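Local coordinates for putative uncharacterized protein (Pseudomonas phage 201phi2-1, PDB 3R4V), which is a phage tubulin-like protein of the tubulin/FtsZ fold, modelled with guanosine-5'-diphosphate in its pocket, at residues V188-N193 against P245-V250; V195-K200 against E225-L230; S231-L234 against K238-A241. All blocks are in the same frame, centred on the assembly; numbering follows the deposited sequence. Where two conformers were deposited one is given.

Interaction 1 (V188-N193 against P245-V250)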
loop_
_atom_site.group_PDB
_atom_site.type_symbol
_atom_site.label_atom_id
_atom_site.label_comp_id
_atom_site.label_asym_id
_atom_site.label_seq_id
_atom_site.Cartn_x
_atom_site.Cartn_y
_atom_site.Cartn_z
ATOM N N VAL A 188 18.443 -9.287 -10.397
ATOM C CA VAL A 188 17.683 -9.298 -9.155
ATOM C C VAL A 188 18.351 -8.356 -8.158
ATOM O O VAL A 188 17.683 -7.715 -7.341
ATOM C CB VAL A 188 17.593 -10.699 -8.529
ATOM C CG1 VAL A 188 16.963 -10.609 -7.147
ATOM C CG2 VAL A 188 16.787 -11.625 -9.409
ATOM N N HIS A 189 19.674 -8.274 -8.234
ATOM C CA HIS A 189 20.425 -7.395 -7.352
ATOM C C HIS A 189 20.215 -5.927 -7.704
ATOM O O HIS A 189 20.233 -5.067 -6.825
ATOM C CB HIS A 189 21.907 -7.762 -7.368
ATOM C CG HIS A 189 22.174 -9.169 -6.935
ATOM N ND1 HIS A 189 22.562 -10.158 -7.814
ATOM C CD2 HIS A 189 22.077 -9.761 -5.721
ATOM C CE1 HIS A 189 22.711 -11.294 -7.155
ATOM N NE2 HIS A 189 22.422 -11.081 -5.884
ATOM N N ASP A 190 20.004 -5.644 -8.987
ATOM C CA ASP A 190 19.709 -4.286 -9.423
ATOM C C ASP A 190 18.390 -3.819 -8.815
ATOM O O ASP A 190 18.301 -2.716 -8.288
ATOM C CB ASP A 190 19.636 -4.208 -10.948
ATOM C CG ASP A 190 20.980 -4.453 -11.611
ATOM O OD1 ASP A 190 22.021 -4.128 -10.998
ATOM O OD2 ASP A 190 20.996 -4.966 -12.749
ATOM N N VAL A 191 17.372 -4.670 -8.884
ATOM C CA VAL A 191 16.077 -4.352 -8.286
ATOM C C VAL A 191 16.197 -4.172 -6.775
ATOM O O VAL A 191 15.673 -3.201 -6.223
ATOM C CB VAL A 191 15.017 -5.421 -8.613
ATOM C CG1 VAL A 191 13.741 -5.189 -7.806
ATOM C CG2 VAL A 191 14.725 -5.427 -10.116
ATOM N N ALA A 192 16.909 -5.083 -6.115
ATOM C CA ALA A 192 17.084 -5.004 -4.661
ATOM C C ALA A 192 17.723 -3.680 -4.269
ATOM O O ALA A 192 17.258 -3.002 -3.353
ATOM C CB ALA A 192 17.917 -6.183 -4.135
ATOM N N ASN A 193 18.783 -3.296 -4.972
ATOM C CA ASN A 193 19.481 -2.062 -4.631
ATOM C C ASN A 193 18.759 -0.783 -5.040
ATOM O O ASN A 193 19.108 0.304 -4.569
ATOM C CB ASN A 193 20.909 -2.083 -5.155
ATOM C CG ASN A 193 21.784 -3.035 -4.369
ATOM O OD1 ASN A 193 21.849 -2.962 -3.136
ATOM N ND2 ASN A 193 22.426 -3.956 -5.067
ATOM N N PRO A 245 18.656 11.429 -9.847
ATOM C CA PRO A 245 18.587 10.487 -8.727
ATOM C C PRO A 245 19.975 10.074 -8.257
ATOM O O PRO A 245 20.952 10.209 -8.998
ATOM C CB PRO A 245 17.878 9.282 -9.337
ATOM C CG PRO A 245 18.240 9.336 -10.774
ATOM C CD PRO A 245 18.287 10.793 -11.124
ATOM N N ILE A 246 20.044 9.587 -7.024
ATOM C CA ILE A 246 21.263 9.060 -6.442
ATOM C C ILE A 246 21.590 7.698 -7.031
ATOM O O ILE A 246 22.758 7.341 -7.189
ATOM C CB ILE A 246 21.116 8.901 -4.921
ATOM C CG1 ILE A 246 20.935 10.265 -4.256
ATOM C CG2 ILE A 246 22.311 8.149 -4.343
ATOM C CD1 ILE A 246 22.014 11.256 -4.626
ATOM N N TYR A 247 20.553 6.932 -7.344
ATOM C CA TYR A 247 20.735 5.602 -7.909
ATOM C C TYR A 247 19.890 5.509 -9.166
ATOM O O TYR A 247 18.748 5.942 -9.177
ATOM C CB TYR A 247 20.314 4.529 -6.894
ATOM C CG TYR A 247 20.336 3.113 -7.440
ATOM C CD1 TYR A 247 21.451 2.294 -7.273
ATOM C CD2 TYR A 247 19.235 2.591 -8.108
ATOM C CE1 TYR A 247 21.472 1.002 -7.765
ATOM C CE2 TYR A 247 19.246 1.299 -8.609
ATOM C CZ TYR A 247 20.364 0.508 -8.429
ATOM O OH TYR A 247 20.377 -0.777 -8.921
ATOM N N ARG A 248 20.458 4.956 -10.232
ATOM C CA ARG A 248 19.776 4.861 -11.517
ATOM C C ARG A 248 20.142 3.546 -12.205
ATOM O O ARG A 248 21.324 3.202 -12.252
ATOM C CB ARG A 248 20.212 6.044 -12.388
ATOM C CG ARG A 248 20.002 5.872 -13.878
ATOM C CD ARG A 248 21.015 6.696 -14.681
ATOM N NE ARG A 248 21.088 8.092 -14.253
ATOM C CZ ARG A 248 20.227 9.035 -14.626
ATOM N NH1 ARG A 248 19.218 8.730 -15.428
ATOM N NH2 ARG A 248 20.371 10.281 -14.192
ATOM N N LYS A 249 19.152 2.839 -12.746
ATOM C CA LYS A 249 19.398 1.622 -13.529
ATOM C C LYS A 249 18.423 1.514 -14.693
ATOM O O LYS A 249 17.299 2.005 -14.624
ATOM C CB LYS A 249 19.282 0.362 -12.665
ATOM C CG LYS A 249 20.558 -0.040 -11.966
ATOM C CD LYS A 249 21.543 -0.691 -12.922
ATOM C CE LYS A 249 22.943 -0.691 -12.323
ATOM N NZ LYS A 249 22.923 -1.068 -10.877
ATOM N N VAL A 250 18.860 0.848 -15.751
ATOM C CA VAL A 250 18.025 0.658 -16.934
ATOM C C VAL A 250 17.940 -0.815 -17.336
ATOM O O VAL A 250 18.928 -1.545 -17.270
ATOM C CB VAL A 250 18.547 1.495 -18.118
ATOM C CG1 VAL A 250 17.780 1.162 -19.408
ATOM C CG2 VAL A 250 18.444 2.973 -17.798
#
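In the C-terminal domain of this tubulin-like fold, helix 188-195 packs alongside the outermost strand within this chain, 247-252, running roughly antiparallel to it, and D190 and N193 of the helix meet Y247 and K249 of the strand. The axes of the two short segments lie 9.5 Å apart at an angle of 148°. Y247 reaches over to the helix with CG anti to its backbone N (chi1 174°), which brings Y247 OH to 2.9 Å from D190 O. The backbone carbonyl of N193 lies over one face of the Y247 ring, N193 O 3.9 Å above its centre, while N193 CB rests 4.0 Å from Y247 OH. K249 bends at chi2 and chi4, which carries NZ to the D190 carboxylate; the two side chains cross at about a right angle. K249 NZ forms a salt bridge of 3.2 Å with D190 OD1, coming from well above the carboxylate plane, 58° out of it. K249 NZ also donates to Y247 OH at 3.2 Å. The two carboxylate oxygens thus have different partners, OD1 with K249 NZ and D190 OD2 with D187 N just before the helix. The lysine charge probably polarises the phenol and offsets the aspartate charge in this surface contact.

Interaction 2 (V195-K200 against E225-L230)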
loop_
_atom_site.group_PDB
_atom_site.type_symbol
_atom_site.label_atom_id
_atom_site.label_comp_id
_atom_site.label_asym_id
_atom_site.label_seq_id
_atom_site.Cartn_x
_atom_site.Cartn_y
_atom_site.Cartn_z
ATOM N N VAL A 195 15.308 -0.524 -4.555
ATOM C CA VAL A 195 14.272 -0.294 -3.548
ATOM C C VAL A 195 14.823 -0.277 -2.113
ATOM O O VAL A 195 14.287 0.426 -1.241
ATOM C CB VAL A 195 13.098 -1.301 -3.699
ATOM C CG1 VAL A 195 13.513 -2.709 -3.274
ATOM C CG2 VAL A 195 11.909 -0.819 -2.901
ATOM N N ARG A 196 15.896 -1.034 -1.875
ATOM C CA ARG A 196 16.609 -1.014 -0.592
ATOM C C ARG A 196 17.826 -0.085 -0.697
ATOM O O ARG A 196 18.957 -0.486 -0.398
ATOM C CB ARG A 196 17.079 -2.419 -0.220
ATOM C CG ARG A 196 15.965 -3.459 -0.048
ATOM C CD ARG A 196 16.574 -4.836 0.317
ATOM N NE ARG A 196 17.371 -4.731 1.537
ATOM C CZ ARG A 196 16.858 -4.830 2.756
ATOM N NH1 ARG A 196 15.567 -5.091 2.903
ATOM N NH2 ARG A 196 17.629 -4.684 3.824
ATOM N N PHE A 197 17.597 1.149 -1.138
ATOM C CA PHE A 197 18.707 2.030 -1.500
ATOM C C PHE A 197 19.614 2.413 -0.329
ATOM O O PHE A 197 20.763 2.760 -0.540
ATOM C CB PHE A 197 18.226 3.272 -2.264
ATOM C CG PHE A 197 17.210 4.100 -1.519
ATOM C CD1 PHE A 197 17.618 5.041 -0.578
ATOM C CD2 PHE A 197 15.848 3.945 -1.768
ATOM C CE1 PHE A 197 16.693 5.808 0.120
ATOM C CE2 PHE A 197 14.912 4.716 -1.086
ATOM C CZ PHE A 197 15.331 5.650 -0.144
ATOM N N THR A 198 19.101 2.366 0.896
ATOM C CA THR A 198 19.936 2.669 2.069
ATOM C C THR A 198 20.982 1.593 2.374
ATOM O O THR A 198 21.890 1.818 3.173
ATOM C CB THR A 198 19.089 2.855 3.335
ATOM O OG1 THR A 198 18.167 1.771 3.433
ATOM C CG2 THR A 198 18.310 4.167 3.289
ATOM N N ASP A 199 20.866 0.423 1.756
ATOM C CA ASP A 199 21.826 -0.649 2.025
ATOM C C ASP A 199 23.233 -0.229 1.598
ATOM O O ASP A 199 24.207 -0.471 2.315
ATOM C CB ASP A 199 21.428 -1.942 1.304
ATOM C CG ASP A 199 20.424 -2.768 2.088
ATOM O OD1 ASP A 199 19.964 -2.297 3.149
ATOM O OD2 ASP A 199 20.091 -3.885 1.633
ATOM N N LYS A 200 23.333 0.399 0.428
ATOM C CA LYS A 200 24.628 0.829 -0.100
ATOM C C LYS A 200 24.861 2.335 0.028
ATOM O O LYS A 200 26.000 2.800 -0.050
ATOM C CB LYS A 200 24.784 0.392 -1.557
ATOM C CG LYS A 200 24.688 -1.111 -1.748
ATOM C CD LYS A 200 25.045 -1.518 -3.166
ATOM C CE LYS A 200 25.186 -3.029 -3.278
ATOM N NZ LYS A 200 25.619 -3.459 -4.643
ATOM N N GLU A 225 12.846 15.758 -6.356
ATOM C CA GLU A 225 13.872 15.168 -5.500
ATOM C C GLU A 225 13.953 13.644 -5.593
ATOM O O GLU A 225 13.914 12.947 -4.582
ATOM C CB GLU A 225 13.659 15.609 -4.050
ATOM C CG GLU A 225 13.770 17.131 -3.909
ATOM C CD GLU A 225 13.601 17.638 -2.480
ATOM O OE1 GLU A 225 13.881 16.883 -1.527
ATOM O OE2 GLU A 225 13.187 18.801 -2.317
ATOM N N ALA A 226 14.105 13.131 -6.807
ATOM C CA ALA A 226 14.125 11.693 -7.011
ATOM C C ALA A 226 15.328 11.100 -6.298
ATOM O O ALA A 226 16.437 11.634 -6.397
ATOM C CB ALA A 226 14.171 11.368 -8.499
ATOM N N ILE A 227 15.118 10.001 -5.590
ATOM C CA ILE A 227 16.212 9.303 -4.908
ATOM C C ILE A 227 16.769 8.138 -5.723
ATOM O O ILE A 227 17.982 8.001 -5.870
ATOM C CB ILE A 227 15.738 8.728 -3.558
ATOM C CG1 ILE A 227 15.155 9.845 -2.688
ATOM C CG2 ILE A 227 16.876 7.969 -2.849
ATOM C CD1 ILE A 227 14.371 9.322 -1.477
ATOM N N SER A 228 15.880 7.286 -6.229
ATOM C CA SER A 228 16.304 6.031 -6.836
ATOM C C SER A 228 15.380 5.696 -8.002
ATOM O O SER A 228 14.162 5.690 -7.849
ATOM C CB SER A 228 16.269 4.927 -5.767
ATOM O OG SER A 228 16.769 3.699 -6.240
ATOM N N GLN A 229 15.958 5.384 -9.155
ATOM C CA GLN A 229 15.202 5.358 -10.401
ATOM C C GLN A 229 15.497 4.070 -11.155
ATOM O O GLN A 229 16.652 3.667 -11.260
ATOM C CB GLN A 229 15.688 6.537 -11.235
ATOM C CG GLN A 229 14.771 7.081 -12.299
ATOM C CD GLN A 229 15.241 8.459 -12.727
ATOM O OE1 GLN A 229 15.011 9.449 -12.027
ATOM N NE2 GLN A 229 15.953 8.522 -13.851
ATOM N N LEU A 230 14.460 3.429 -11.681
ATOM C CA LEU A 230 14.642 2.281 -12.570
ATOM C C LEU A 230 13.831 2.534 -13.838
ATOM O O LEU A 230 12.647 2.833 -13.751
ATOM C CB LEU A 230 14.153 1.015 -11.877
ATOM C CG LEU A 230 14.995 -0.248 -11.996
ATOM C CD1 LEU A 230 14.755 -1.156 -10.807
ATOM C CD2 LEU A 230 14.672 -0.962 -13.300
#
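The methyl CG2 of I227 sits over one face of the F197 ring, 3.7 Å from the ring centroid and 14° off the normal, a CH-pi contact. The ring atom closest to I227 CG2 is F197 CE1, also at 3.7 Å, and the I227 CD1 methyl adds a touch on F197 CZ at 4.0 Å. The two side chains cross at about a right angle, so the branched isoleucine bears on the ring with its methyl ends. S228 contributes CB, 4.1 Å from F197 CD2. The ring owes its place to chi1 of 57°, which sets CG between the backbone N and the carbonyl carbon and brings the phenyl against I227 and S228. I227 and S228 both face I269 in a classic beta bulge, consistent with two consecutive side chains reaching the same ring. S228 OG is hydrogen-bonded to the backbone O of W194, tying strand to helix end. Within the turn that carries F197, R196 NE forms a salt bridge with D199 OD2 at 2.9 Å, nearly in the guanidinium plane, and R196 NH1 bonds to A111 O. F197 comes just after the chain leaves helix 188-195, packed on neighbouring strands 264-270 (I269) and 228-233 (S228), with P147 also touching it.

Interaction 3 (S231-L234 against K238-A241)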
loop_
_atom_site.group_PDB
_atom_site.type_symbol
_atom_site.label_atom_id
_atom_site.label_comp_id
_atom_site.label_asym_id
_atom_site.label_seq_id
_atom_site.Cartn_x
_atom_site.Cartn_y
_atom_site.Cartn_z
ATOM N N SER A 231 14.469 2.437 -15.006
ATOM C CA SER A 231 13.782 2.661 -16.279
ATOM C C SER A 231 13.798 1.411 -17.155
ATOM O O SER A 231 14.831 0.758 -17.282
ATOM C CB SER A 231 14.424 3.826 -17.042
ATOM O OG SER A 231 14.236 5.047 -16.339
ATOM N N LEU A 232 12.645 1.077 -17.738
ATOM C CA LEU A 232 12.565 0.004 -18.724
ATOM C C LEU A 232 12.296 0.587 -20.103
ATOM O O LEU A 232 11.440 1.454 -20.253
ATOM C CB LEU A 232 11.453 -0.979 -18.366
ATOM C CG LEU A 232 11.632 -1.734 -17.041
ATOM C CD1 LEU A 232 10.453 -2.660 -16.796
ATOM C CD2 LEU A 232 12.946 -2.510 -17.049
ATOM N N TYR A 233 13.020 0.107 -21.109
ATOM C CA TYR A 233 12.817 0.575 -22.474
ATOM C C TYR A 233 12.647 -0.601 -23.422
ATOM O O TYR A 233 13.405 -1.565 -23.364
ATOM C CB TYR A 233 14.018 1.396 -22.952
ATOM C CG TYR A 233 14.235 2.734 -22.271
ATOM C CD1 TYR A 233 13.548 3.865 -22.688
ATOM C CD2 TYR A 233 15.146 2.867 -21.234
ATOM C CE1 TYR A 233 13.756 5.093 -22.089
ATOM C CE2 TYR A 233 15.368 4.095 -20.624
ATOM C CZ TYR A 233 14.665 5.204 -21.057
ATOM O OH TYR A 233 14.866 6.427 -20.463
ATOM N N LEU A 234 11.668 -0.508 -24.315
ATOM C CA LEU A 234 11.513 -1.493 -25.384
ATOM C C LEU A 234 12.424 -1.140 -26.557
ATOM O O LEU A 234 13.034 -2.015 -27.168
ATOM C CB LEU A 234 10.058 -1.561 -25.845
ATOM C CG LEU A 234 9.725 -2.555 -26.960
ATOM C CD1 LEU A 234 10.230 -3.944 -26.618
ATOM C CD2 LEU A 234 8.225 -2.579 -27.197
ATOM N N LYS A 238 15.910 4.841 -27.360
ATOM C CA LYS A 238 15.254 5.930 -26.638
ATOM C C LYS A 238 15.806 6.152 -25.224
ATOM O O LYS A 238 15.326 7.015 -24.487
ATOM C CB LYS A 238 13.739 5.697 -26.585
ATOM C CG LYS A 238 13.051 5.773 -27.944
ATOM C CD LYS A 238 11.563 5.468 -27.836
ATOM C CE LYS A 238 10.852 6.465 -26.930
ATOM N NZ LYS A 238 9.429 6.090 -26.673
ATOM N N GLU A 239 16.814 5.376 -24.842
ATOM C CA GLU A 239 17.372 5.497 -23.502
ATOM C C GLU A 239 18.047 6.849 -23.305
ATOM O O GLU A 239 18.970 7.195 -24.028
ATOM C CB GLU A 239 18.370 4.374 -23.219
ATOM C CG GLU A 239 19.081 4.516 -21.879
ATOM C CD GLU A 239 20.110 3.429 -21.645
ATOM O OE1 GLU A 239 20.148 2.465 -22.438
ATOM O OE2 GLU A 239 20.881 3.539 -20.667
ATOM N N VAL A 240 17.571 7.603 -22.319
ATOM C CA VAL A 240 18.158 8.890 -21.969
ATOM C C VAL A 240 18.390 8.964 -20.465
ATOM O O VAL A 240 17.465 8.778 -19.676
ATOM C CB VAL A 240 17.253 10.058 -22.397
ATOM C CG1 VAL A 240 17.739 11.357 -21.776
ATOM C CG2 VAL A 240 17.208 10.166 -23.914
ATOM N N ALA A 241 19.633 9.220 -20.070
ATOM C CA ALA A 241 19.972 9.301 -18.656
ATOM C C ALA A 241 19.525 10.637 -18.079
ATOM O O ALA A 241 20.328 11.552 -17.921
ATOM C CB ALA A 241 21.473 9.111 -18.459
HETATM O O HOH W 1 16.787 6.330 -18.103
#
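The end of strand 228-233 and the irregular stretch 238-241 come within 6.8 Å at the CA atoms of Y233 and E239, with only three residues between the segments. Y233 does the work from the strand side. With CG anti to its carbonyl carbon (chi1 -68°), its ring extends to the loop and lies against the backbone there. E239 CA stands over one ring face, 3.8 Å from the Y233 centroid and 16° off the normal, a CH-pi contact, and E239 CG adds 3.9 Å to Y233 CE2. K238 O approaches Y233 CE1 to 3.5 Å. At the phenol end, V240 N points almost straight at Y233 OH, but at 3.5 Å this hydrogen bond is weak. A water at the ring edge, in plane, makes a firmer link: it lies 3.0 Å from Y233 OH, and it donates to V240 O at 3.0 Å. The charged ends turn elsewhere, E239 OE2 to R185 and K238 NZ to D263, while V250 of the neighbouring strand touches Y233 and E239 alike. The connection joins two adjacent parallel strands of the sheet, 228-233 and 247-252, a crossover without a regular helix in which loop residues K238-V240 pack against the Y233 ring at the end of the first strand.

How the interactions relate
Strands 228-233 and 247-252, neighbours in the sheet, carry all three contacts. Interactions 1 and 2 have centres about 7 Å apart and are stitched by probable backbone hydrogen bonds, Y247 O to Q229 N and I246 N to I227 O, both 2.8 Å; helix 188-195 and the turn after it supply their other halves. The centre of interaction 3 lies about 14 Å from that of interaction 1, with K249 O to S231 N (2.9 Å, a probable hydrogen bond) joining them, and about 18 Å from that of interaction 2. Along the chain, interactions 2 and 3 fall in series inside the loop closed by interaction 1. The guanosine-5'-diphosphate pocket draws on 17 residues between 11 and 165, none of them in these segments.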